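Local coordinates for protein-arginine-phosphatase (Bacillus subtilis subsp. subtilis, PDB 4KK3) that removes phosphate from phosphoarginine residues of proteins, counteracting the arginine kinase McsB and restoring DNA binding by the repressor CtsR, at residues L134-L137 / L138-A142. Numbering follows the deposited sequence.
Sequences LEEL and LRQLA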
loop_
_atom_site.group_PDB
_atom_site.type_symbol
_atom_site.label_atom_id
_atom_site.label_comp_id
_atom_site.label_asym_id
_atom_site.label_seq_id
_atom_site.Cartn_x
_atom_site.Cartn_y
_atom_site.Cartn_z
ATOM N N LEU A 134 -0.061 9.651 -1.367
ATOM C CA LEU A 134 0.711 8.463 -1.036
ATOM C C LEU A 134 2.196 8.777 -0.903
ATOM O O LEU A 134 2.856 8.332 0.040
ATOM C CB LEU A 134 0.516 7.384 -2.103
ATOM C CG LEU A 134 -0.826 6.664 -1.995
ATOM C CD1 LEU A 134 -1.009 5.664 -3.126
ATOM C CD2 LEU A 134 -0.887 5.958 -0.621
ATOM N N GLU A 135 2.716 9.528 -1.864
ATOM C CA GLU A 135 4.138 9.867 -1.855
ATOM C C GLU A 135 4.558 10.509 -0.532
ATOM O O GLU A 135 5.551 10.105 0.078
ATOM C CB GLU A 135 4.479 10.774 -3.042
ATOM C CG GLU A 135 5.974 10.989 -3.249
ATOM C CD GLU A 135 6.269 11.759 -4.524
ATOM O OE1 GLU A 135 5.316 12.030 -5.288
ATOM O OE2 GLU A 135 7.449 12.091 -4.764
ATOM N N GLU A 136 3.797 11.502 -0.088
ATOM C CA GLU A 136 4.112 12.223 1.138
ATOM C C GLU A 136 4.088 11.301 2.356
ATOM O O GLU A 136 4.945 11.388 3.233
ATOM C CB GLU A 136 3.147 13.396 1.332
ATOM C CG GLU A 136 3.364 14.167 2.621
ATOM C CD GLU A 136 2.557 15.448 2.688
ATOM O OE1 GLU A 136 2.822 16.370 1.888
ATOM O OE2 GLU A 136 1.658 15.531 3.544
ATOM N N LEU A 137 3.099 10.413 2.409
ATOM C CA LEU A 137 3.002 9.458 3.516
ATOM C C LEU A 137 4.154 8.457 3.506
ATOM O O LEU A 137 4.709 8.087 4.555
ATOM C CB LEU A 137 1.679 8.710 3.421
ATOM C CG LEU A 137 0.467 9.564 3.796
ATOM C CD1 LEU A 137 -0.825 8.925 3.302
ATOM C CD2 LEU A 137 0.426 9.772 5.299
ATOM N N LEU A 138 4.520 8.026 2.307
ATOM C CA LEU A 138 5.503 6.967 2.147
ATOM C C LEU A 138 6.920 7.479 2.374
ATOM O O LEU A 138 7.765 6.734 2.859
ATOM C CB LEU A 138 5.367 6.310 0.773
ATOM C CG LEU A 138 4.017 5.584 0.630
ATOM C CD1 LEU A 138 3.792 5.181 -0.824
ATOM C CD2 LEU A 138 3.908 4.374 1.543
ATOM N N ARG A 139 7.166 8.745 2.043
ATOM C CA ARG A 139 8.434 9.373 2.418
ATOM C C ARG A 139 8.604 9.429 3.932
ATOM O O ARG A 139 9.694 9.154 4.441
ATOM C CB ARG A 139 8.593 10.764 1.795
ATOM C CG ARG A 139 8.789 10.703 0.289
ATOM C CD ARG A 139 9.232 12.023 -0.301
ATOM N NE ARG A 139 9.354 11.924 -1.755
ATOM C CZ ARG A 139 10.401 11.399 -2.387
ATOM N NH1 ARG A 139 11.434 10.925 -1.699
ATOM N NH2 ARG A 139 10.420 11.347 -3.710
ATOM N N GLN A 140 7.530 9.758 4.646
ATOM C CA GLN A 140 7.569 9.783 6.107
ATOM C C GLN A 140 7.744 8.377 6.666
ATOM O O GLN A 140 8.487 8.188 7.625
ATOM C CB GLN A 140 6.305 10.387 6.708
ATOM C CG GLN A 140 5.915 11.770 6.245
ATOM C CD GLN A 140 4.555 12.184 6.799
ATOM O OE1 GLN A 140 4.392 12.359 8.012
ATOM N NE2 GLN A 140 3.566 12.317 5.915
ATOM N N LEU A 141 7.042 7.403 6.081
ATOM C CA LEU A 141 7.170 6.011 6.495
ATOM C C LEU A 141 8.621 5.556 6.447
ATOM O O LEU A 141 9.119 4.930 7.380
ATOM C CB LEU A 141 6.287 5.083 5.644
ATOM C CG LEU A 141 6.330 3.578 5.952
ATOM C CD1 LEU A 141 5.774 3.287 7.351
ATOM C CD2 LEU A 141 5.552 2.765 4.912
ATOM N N ALA A 142 9.295 5.877 5.349
ATOM C CA ALA A 142 10.691 5.524 5.180
ATOM C C ALA A 142 11.540 6.064 6.330
ATOM O O ALA A 142 12.308 5.321 6.936
ATOM C CB ALA A 142 11.191 6.033 3.855
HETATM O O HOH W 1 1.124 13.277 5.063
#
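Leu134 and Leu138 stand one turn apart on the amphipathic C-terminal helix 124-145, which here packs against helices 13-28 and 105-110 of the low-molecular-weight phosphatase fold. Leu134 CB meets Leu138 CD1 at 4.1 Å on the buried face, while the carbonyl of Leu134 takes the N-H of Leu138. Leu134 also leans on Leu105 of helix 105-110, with its side chain about 5 Å from that of Arg13, a probable active-site residue; Leu138 packs on Ile24 of helix 13-28. Glu135 forms an i to i+4 salt bridge with Arg139. Glu135 CG lies anti to its own backbone N (chi1 -170°) and the chain runs out extended alongside the arginine, bringing the anti lone pair of Glu135 OE2 to Arg139 NH2 at 3.2 Å. The oxygen sits at the guanidinium edge, close to its plane, although the carboxylate is turned 46° from that plane. With an alanine here, Arg139 would probably lose its carboxylate mate and its guanidinium would be freer to turn. Glu136 gives its backbone O to two donors of Gln140: a weak bond from N at 3.4 Å and a side-chain bond from NE2 at 3.2 Å, the latter arriving above the carbonyl plane. A water accepts weakly from the same NE2 and donates to Glu136 OE2, linking two side chains that point the same way. The side chain of Leu137 packs on Thr110 and Val116; its carbonyl receives Leu141 N, and Leu137 CD2 lies 4.1 Å from Gln140 NE2.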